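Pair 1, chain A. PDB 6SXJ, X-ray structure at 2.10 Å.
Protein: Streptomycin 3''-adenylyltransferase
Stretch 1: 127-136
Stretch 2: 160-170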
# COMPACT_ATOMS: atom_id res chain seq x y z
N ASN A 127 11.94 3.03 3.41
CA ASN A 127 10.49 3.21 3.40
C ASN A 127 9.92 2.56 4.66
O ASN A 127 9.71 1.34 4.69
CB ASN A 127 9.87 2.62 2.14
CG ASN A 127 8.36 2.74 2.12
OD1 ASN A 127 7.75 3.27 3.05
ND2 ASN A 127 7.74 2.23 1.05
N SER A 128 9.66 3.37 5.68
CA SER A 128 9.10 2.84 6.91
C SER A 128 7.78 2.13 6.66
O SER A 128 7.44 1.17 7.37
CB SER A 128 8.92 3.96 7.93
OG SER A 128 7.79 3.71 8.75
N ASP A 129 7.01 2.57 5.66
CA ASP A 129 5.72 1.95 5.40
C ASP A 129 5.89 0.53 4.88
O ASP A 129 5.00 -0.31 5.07
CB ASP A 129 4.93 2.78 4.39
CG ASP A 129 4.22 3.95 5.04
OD1 ASP A 129 3.80 3.81 6.21
OD2 ASP A 129 4.07 5.00 4.38
N LEU A 130 7.01 0.23 4.22
CA LEU A 130 7.24 -1.11 3.71
C LEU A 130 7.32 -2.14 4.84
O LEU A 130 7.08 -3.33 4.60
CB LEU A 130 8.53 -1.13 2.89
CG LEU A 130 8.97 -2.48 2.32
CD1 LEU A 130 7.96 -3.04 1.33
CD2 LEU A 130 10.33 -2.32 1.67
N THR A 131 7.63 -1.71 6.06
CA THR A 131 7.62 -2.64 7.17
C THR A 131 6.21 -3.18 7.43
O THR A 131 6.05 -4.33 7.86
CB THR A 131 8.18 -1.98 8.43
OG1 THR A 131 9.59 -1.81 8.28
CG2 THR A 131 7.90 -2.84 9.66
N ILE A 132 5.19 -2.35 7.23
CA ILE A 132 3.82 -2.80 7.41
C ILE A 132 3.40 -3.69 6.25
O ILE A 132 2.62 -4.64 6.43
CB ILE A 132 2.89 -1.59 7.54
CG1 ILE A 132 3.45 -0.61 8.58
CG2 ILE A 132 1.49 -2.01 7.94
CD1 ILE A 132 2.78 0.75 8.56
N MET A 133 3.90 -3.41 5.05
CA MET A 133 3.59 -4.23 3.88
C MET A 133 4.20 -5.61 4.02
O MET A 133 3.50 -6.63 3.89
CB MET A 133 4.10 -3.54 2.62
CG MET A 133 3.70 -2.08 2.52
SD MET A 133 4.41 -1.24 1.10
CE MET A 133 4.34 -2.51 -0.16
N LEU A 134 5.51 -5.68 4.30
CA LEU A 134 6.16 -6.97 4.48
C LEU A 134 5.51 -7.75 5.61
O LEU A 134 5.39 -8.98 5.54
CB LEU A 134 7.65 -6.76 4.74
CG LEU A 134 8.45 -6.05 3.64
CD1 LEU A 134 9.90 -5.88 4.05
CD2 LEU A 134 8.34 -6.81 2.33
N TYR A 135 5.09 -7.06 6.67
CA TYR A 135 4.37 -7.73 7.74
C TYR A 135 3.04 -8.27 7.23
O TYR A 135 2.69 -9.43 7.47
CB TYR A 135 4.15 -6.77 8.91
CG TYR A 135 3.40 -7.38 10.07
CD1 TYR A 135 4.07 -8.06 11.07
CD2 TYR A 135 2.02 -7.26 10.16
CE1 TYR A 135 3.39 -8.62 12.13
CE2 TYR A 135 1.33 -7.81 11.22
CZ TYR A 135 2.02 -8.49 12.20
OH TYR A 135 1.32 -9.04 13.26
N GLN A 136 2.29 -7.43 6.51
CA GLN A 136 1.03 -7.87 5.92
C GLN A 136 1.26 -9.02 4.95
O GLN A 136 0.65 -10.09 5.08
CB GLN A 136 0.37 -6.69 5.20
CG GLN A 136 -0.95 -6.99 4.53
CD GLN A 136 -1.68 -5.74 4.08
OE1 GLN A 136 -1.07 -4.69 3.89
NE2 GLN A 136 -2.99 -5.84 3.90
N SER A 160 7.09 -4.88 17.04
CA SER A 160 7.48 -3.58 17.58
C SER A 160 7.88 -2.63 16.46
O SER A 160 7.55 -1.44 16.50
CB SER A 160 8.62 -3.75 18.59
OG SER A 160 9.85 -4.00 17.94
N ASP A 161 8.58 -3.14 15.44
CA ASP A 161 8.93 -2.31 14.30
C ASP A 161 7.69 -1.91 13.51
O ASP A 161 7.65 -0.82 12.93
CB ASP A 161 9.92 -3.03 13.39
CG ASP A 161 11.34 -2.93 13.89
OD1 ASP A 161 12.12 -3.88 13.66
OD2 ASP A 161 11.69 -1.90 14.49
N VAL A 162 6.68 -2.77 13.47
CA VAL A 162 5.42 -2.40 12.83
C VAL A 162 4.76 -1.26 13.59
O VAL A 162 4.19 -0.33 13.01
CB VAL A 162 4.50 -3.63 12.73
CG1 VAL A 162 3.11 -3.18 12.32
CG2 VAL A 162 5.07 -4.65 11.73
N ARG A 163 4.85 -1.30 14.91
CA ARG A 163 4.34 -0.19 15.69
C ARG A 163 5.11 1.09 15.41
O ARG A 163 4.53 2.15 15.16
CB ARG A 163 4.43 -0.56 17.16
CG ARG A 163 3.56 -1.74 17.60
CD ARG A 163 3.14 -1.58 19.08
NE ARG A 163 2.07 -2.51 19.42
CZ ARG A 163 1.90 -3.03 20.62
NH1 ARG A 163 2.74 -2.71 21.59
NH2 ARG A 163 0.91 -3.89 20.83
N ARG A 164 6.42 1.03 15.53
CA ARG A 164 7.19 2.20 15.15
C ARG A 164 6.80 2.70 13.77
O ARG A 164 6.90 3.90 13.51
CB ARG A 164 8.67 1.85 15.16
CG ARG A 164 9.61 3.04 14.92
CD ARG A 164 10.89 2.99 15.80
NE ARG A 164 11.57 1.71 15.69
CZ ARG A 164 12.71 1.54 15.03
NH1 ARG A 164 13.30 2.58 14.46
NH2 ARG A 164 13.26 0.34 14.95
N ALA A 165 6.47 1.78 12.86
CA ALA A 165 6.11 2.16 11.50
C ALA A 165 4.80 2.95 11.48
O ALA A 165 4.72 4.03 10.88
CB ALA A 165 6.00 0.90 10.63
N ILE A 166 3.76 2.42 12.14
CA ILE A 166 2.46 3.08 12.11
C ILE A 166 2.54 4.47 12.74
O ILE A 166 1.99 5.44 12.21
CB ILE A 166 1.41 2.20 12.81
CG1 ILE A 166 1.01 1.03 11.91
CG2 ILE A 166 0.19 3.04 13.19
CD1 ILE A 166 0.11 0.02 12.58
N MET A 167 3.22 4.58 13.89
CA MET A 167 3.26 5.86 14.58
C MET A 167 4.00 6.91 13.76
O MET A 167 3.56 8.07 13.67
CB MET A 167 3.93 5.70 15.94
CG MET A 167 3.35 4.62 16.83
SD MET A 167 1.56 4.54 16.84
CE MET A 167 1.12 6.11 17.54
N ASP A 168 5.12 6.54 13.16
CA ASP A 168 5.87 7.51 12.38
C ASP A 168 5.07 7.99 11.18
O ASP A 168 5.12 9.17 10.82
CB ASP A 168 7.20 6.90 11.94
CG ASP A 168 8.25 6.89 13.04
OD1 ASP A 168 7.94 7.35 14.15
OD2 ASP A 168 9.38 6.41 12.80
N SER A 169 4.25 7.11 10.59
CA SER A 169 3.43 7.52 9.45
C SER A 169 2.29 8.43 9.88
O SER A 169 1.96 9.40 9.18
CB SER A 169 2.88 6.29 8.74
OG SER A 169 1.90 6.66 7.79
N SER A 170 1.68 8.14 11.03
CA SER A 170 0.63 9.02 11.54
C SER A 170 1.17 10.42 11.82
O SER A 170 0.45 11.41 11.63
CB SER A 170 0.02 8.44 12.81
OG SER A 170 0.97 8.45 13.87

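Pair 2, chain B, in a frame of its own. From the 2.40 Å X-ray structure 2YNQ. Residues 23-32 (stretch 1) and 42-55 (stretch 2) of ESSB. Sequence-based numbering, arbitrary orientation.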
# COMPACT_ATOMS: atom_id res chain seq x y z
N LYS B 23 7.06 -10.79 -14.62
CA LYS B 23 5.63 -11.07 -14.52
C LYS B 23 5.27 -11.40 -13.09
O LYS B 23 4.92 -12.54 -12.76
CB LYS B 23 5.23 -12.19 -15.49
CG LYS B 23 5.16 -11.70 -16.92
CD LYS B 23 4.72 -12.78 -17.87
CE LYS B 23 4.65 -12.23 -19.28
NZ LYS B 23 3.98 -13.22 -20.16
N TYR B 24 5.36 -10.38 -12.24
CA TYR B 24 5.19 -10.54 -10.80
C TYR B 24 3.87 -11.22 -10.41
O TYR B 24 3.89 -12.20 -9.67
CB TYR B 24 5.38 -9.18 -10.09
CG TYR B 24 6.66 -8.46 -10.47
CD1 TYR B 24 7.90 -9.05 -10.24
CD2 TYR B 24 6.64 -7.20 -11.05
CE1 TYR B 24 9.08 -8.40 -10.58
CE2 TYR B 24 7.83 -6.54 -11.40
CZ TYR B 24 9.04 -7.16 -11.15
OH TYR B 24 10.23 -6.56 -11.49
N SER B 25 2.75 -10.72 -10.92
CA SER B 25 1.44 -11.25 -10.58
C SER B 25 1.40 -12.74 -10.87
O SER B 25 0.91 -13.53 -10.06
CB SER B 25 0.31 -10.55 -11.36
OG SER B 25 0.41 -9.14 -11.27
N ASP B 26 1.95 -13.12 -12.01
CA ASP B 26 1.87 -14.49 -12.48
C ASP B 26 2.79 -15.41 -11.69
O ASP B 26 2.48 -16.59 -11.50
CB ASP B 26 2.18 -14.54 -13.98
CG ASP B 26 1.41 -15.62 -14.70
OD1 ASP B 26 0.85 -16.54 -14.03
OD2 ASP B 26 1.36 -15.57 -15.96
N VAL B 27 3.91 -14.86 -11.21
CA VAL B 27 4.79 -15.58 -10.30
C VAL B 27 4.03 -15.92 -9.04
O VAL B 27 4.09 -17.05 -8.56
CB VAL B 27 6.03 -14.74 -9.91
CG1 VAL B 27 6.76 -15.35 -8.72
CG2 VAL B 27 6.97 -14.57 -11.10
N ILE B 28 3.31 -14.93 -8.52
CA ILE B 28 2.53 -15.04 -7.29
C ILE B 28 1.47 -16.12 -7.39
O ILE B 28 1.43 -16.99 -6.53
CB ILE B 28 1.93 -13.67 -6.86
CG1 ILE B 28 3.05 -12.79 -6.28
CG2 ILE B 28 0.76 -13.82 -5.85
CD1 ILE B 28 2.75 -11.28 -6.29
N THR B 29 0.64 -16.11 -8.44
CA THR B 29 -0.38 -17.15 -8.58
C THR B 29 0.20 -18.53 -8.88
O THR B 29 -0.37 -19.55 -8.47
CB THR B 29 -1.49 -16.78 -9.58
OG1 THR B 29 -0.91 -16.51 -10.84
CG2 THR B 29 -2.25 -15.54 -9.12
N THR B 30 1.35 -18.58 -9.54
CA THR B 30 2.02 -19.86 -9.76
C THR B 30 2.39 -20.54 -8.45
O THR B 30 2.31 -21.76 -8.32
CB THR B 30 3.26 -19.69 -10.66
OG1 THR B 30 2.82 -19.27 -11.95
CG2 THR B 30 4.05 -20.99 -10.81
N LEU B 31 2.75 -19.73 -7.46
CA LEU B 31 3.34 -20.24 -6.25
C LEU B 31 2.40 -20.22 -5.07
O LEU B 31 2.80 -20.62 -3.98
CB LEU B 31 4.61 -19.48 -5.92
CG LEU B 31 5.76 -19.78 -6.88
CD1 LEU B 31 6.98 -18.95 -6.52
CD2 LEU B 31 6.09 -21.29 -6.92
N GLU B 32 1.16 -19.79 -5.28
CA GLU B 32 0.26 -19.51 -4.17
C GLU B 32 -0.07 -20.72 -3.28
O GLU B 32 -0.26 -20.56 -2.08
CB GLU B 32 -1.01 -18.83 -4.67
CG GLU B 32 -1.93 -19.73 -5.46
CD GLU B 32 -3.03 -18.97 -6.20
OE1 GLU B 32 -3.17 -17.74 -5.99
OE2 GLU B 32 -3.73 -19.63 -7.02
N VAL B 42 16.56 -19.20 -4.07
CA VAL B 42 16.31 -18.43 -5.28
C VAL B 42 14.80 -18.26 -5.53
O VAL B 42 14.37 -17.24 -6.06
CB VAL B 42 17.05 -19.03 -6.52
CG1 VAL B 42 16.56 -20.45 -6.86
CG2 VAL B 42 16.95 -18.11 -7.75
N ILE B 43 14.00 -19.26 -5.15
CA ILE B 43 12.55 -19.19 -5.38
C ILE B 43 11.91 -18.25 -4.34
O ILE B 43 11.07 -17.42 -4.67
CB ILE B 43 11.89 -20.60 -5.41
CG1 ILE B 43 12.55 -21.53 -6.46
CG2 ILE B 43 10.38 -20.50 -5.58
CD1 ILE B 43 12.57 -21.04 -7.91
N GLN B 44 12.33 -18.38 -3.08
CA GLN B 44 11.97 -17.38 -2.09
C GLN B 44 12.27 -15.96 -2.60
O GLN B 44 11.46 -15.04 -2.41
CB GLN B 44 12.70 -17.63 -0.76
CG GLN B 44 12.25 -18.90 -0.03
CD GLN B 44 13.14 -19.18 1.17
OE1 GLN B 44 14.31 -18.81 1.17
NE2 GLN B 44 12.58 -19.83 2.19
N TYR B 45 13.41 -15.79 -3.27
CA TYR B 45 13.84 -14.50 -3.83
C TYR B 45 12.86 -14.00 -4.87
O TYR B 45 12.46 -12.83 -4.85
CB TYR B 45 15.24 -14.61 -4.46
CG TYR B 45 15.63 -13.40 -5.28
CD1 TYR B 45 15.90 -12.18 -4.67
CD2 TYR B 45 15.71 -13.47 -6.68
CE1 TYR B 45 16.25 -11.06 -5.42
CE2 TYR B 45 16.06 -12.35 -7.45
CZ TYR B 45 16.33 -11.14 -6.82
OH TYR B 45 16.68 -10.00 -7.54
N GLU B 46 12.48 -14.89 -5.79
CA GLU B 46 11.54 -14.57 -6.86
C GLU B 46 10.20 -14.13 -6.29
O GLU B 46 9.65 -13.10 -6.72
CB GLU B 46 11.34 -15.76 -7.82
CG GLU B 46 12.57 -16.12 -8.67
CD GLU B 46 12.39 -17.42 -9.50
OE1 GLU B 46 11.25 -17.94 -9.64
OE2 GLU B 46 13.39 -17.94 -10.03
N LEU B 47 9.67 -14.92 -5.35
CA LEU B 47 8.35 -14.66 -4.76
C LEU B 47 8.36 -13.36 -3.95
O LEU B 47 7.52 -12.48 -4.14
CB LEU B 47 7.92 -15.84 -3.89
CG LEU B 47 6.46 -15.84 -3.41
CD1 LEU B 47 5.47 -15.58 -4.58
CD2 LEU B 47 6.11 -17.15 -2.67
N ALA B 48 9.36 -13.23 -3.09
CA ALA B 48 9.47 -12.09 -2.22
C ALA B 48 9.66 -10.84 -3.04
O ALA B 48 9.03 -9.82 -2.76
CB ALA B 48 10.59 -12.28 -1.21
N SER B 49 10.48 -10.92 -4.09
CA SER B 49 10.66 -9.75 -4.94
C SER B 49 9.34 -9.43 -5.56
O SER B 49 8.96 -8.26 -5.62
CB SER B 49 11.70 -9.92 -6.05
OG SER B 49 12.95 -10.29 -5.50
N SER B 50 8.62 -10.46 -5.99
CA SER B 50 7.37 -10.22 -6.69
C SER B 50 6.36 -9.56 -5.76
O SER B 50 5.69 -8.60 -6.17
CB SER B 50 6.82 -11.50 -7.30
OG SER B 50 7.71 -11.99 -8.30
N TYR B 51 6.27 -10.01 -4.51
CA TYR B 51 5.38 -9.36 -3.57
C TYR B 51 5.82 -7.95 -3.27
O TYR B 51 5.01 -7.01 -3.31
CB TYR B 51 5.24 -10.15 -2.27
CG TYR B 51 4.29 -11.32 -2.36
CD1 TYR B 51 2.93 -11.14 -2.65
CD2 TYR B 51 4.75 -12.61 -2.16
CE1 TYR B 51 2.05 -12.23 -2.71
CE2 TYR B 51 3.90 -13.70 -2.22
CZ TYR B 51 2.55 -13.51 -2.49
OH TYR B 51 1.73 -14.61 -2.55
N VAL B 52 7.10 -7.77 -3.00
CA VAL B 52 7.57 -6.47 -2.59
C VAL B 52 7.41 -5.46 -3.72
O VAL B 52 7.13 -4.29 -3.47
CB VAL B 52 9.03 -6.52 -1.99
CG1 VAL B 52 10.03 -5.81 -2.88
CG2 VAL B 52 9.05 -5.82 -0.66
N MET B 53 7.55 -5.91 -4.97
CA MET B 53 7.46 -5.01 -6.11
C MET B 53 6.02 -4.54 -6.32
O MET B 53 5.78 -3.48 -6.94
CB MET B 53 7.97 -5.66 -7.40
CG MET B 53 9.48 -5.90 -7.44
SD MET B 53 10.43 -4.37 -7.54
CE MET B 53 9.74 -3.69 -9.05
N THR B 54 5.08 -5.33 -5.83
CA THR B 54 3.67 -5.06 -6.06
C THR B 54 2.95 -4.63 -4.77
O THR B 54 1.72 -4.55 -4.74
CB THR B 54 2.96 -6.29 -6.66
OG1 THR B 54 3.13 -7.42 -5.78
CG2 THR B 54 3.55 -6.64 -8.00
N GLU B 55 3.70 -4.38 -3.71
CA GLU B 55 3.10 -3.86 -2.47
C GLU B 55 2.76 -2.38 -2.65
O GLU B 55 3.60 -1.59 -3.07
CB GLU B 55 4.06 -4.07 -1.29
CG GLU B 55 3.53 -3.65 0.06
CD GLU B 55 2.44 -4.56 0.61
OE1 GLU B 55 2.16 -5.63 0.03
OE2 GLU B 55 1.83 -4.19 1.64
O HOH W 1 2.38 -16.97 -3.97

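In both pairs two helices cross obliquely, with opposed N-to-C directions, at a signed crossing angle of -135° in pair 1 and -127° in pair 2 and the same closest approach of the axes, 8.8 Å. The backbones of 14 central residues superpose with an RMSD of 0.5 Å. Neither interface contains a direct hydrogen bond between the stretches, so both rest on side-chain packing, which buries 396 Å² in pair 1 and 568 Å² in pair 2.

The two pairs agree most closely in the middle of the contact. Thr131(A) matches Val27(B), their side-chain centres 0.2 Å apart, and both point toward the opposing helix; the hydroxyl of Thr131(A) is satisfied elsewhere in the structure, while its CG2 lies 3.9 Å from Val162(A) CG2. Ile132(A) coincides with Ile28(B), and in each pair the CA-to-CB bond points sideways while the end of the side chain comes nearer to the partner helix. Opposite them, Ala165(A) corresponds to Ser50(B). The small alanine admits Ile132(A), whose CG1 approaches Ala165(A) CB to 3.6 Å. The serine is also accommodated without a polar partner across the interface, because Ser50(B) OG donates to Glu46(B) O, 2.7 Å away, within its own helix; the same OG lies 3.5 Å from Val27(B) CG1.

The isoleucine meets different neighbours further along. In pair 1, Ile132(A) CD1 packs against Ile166(A) CG1 at 3.8 Å. The matching Tyr51(B) instead offers a ring face, with Ile28(B) CG1 3.9 Å from the ring centroid in a CH-pi contact. Its OH also reaches a water at 2.8 Å, and that water donates to Ile28(B) O at 2.7 Å, adding a bridge between the helices.

The flanking positions exchange bulk. At one end, Ser128(A) and Tyr24(B) match, as do Asp168(A) and Met53(B). Ser128(A) OG sits 3.6 Å from Ala165(A) CA, and Asp168(A) makes little contact. In pair 2 the Tyr24(B) ring fills this region: Met53(B) CB lies over its face, 4.0 Å from the centroid, and Ser50(B) OG is at its edge, 3.5 Å from CD1. This accounts for much of the larger buried area. At the other end the aromatic residue belongs to pair 1, where Tyr135(A) CG contacts Val162(A) CG2 at 3.6 Å. Their counterparts, Leu31(B) and Leu47(B), make an aliphatic contact instead, CD1 to CD1 at 4.2 Å.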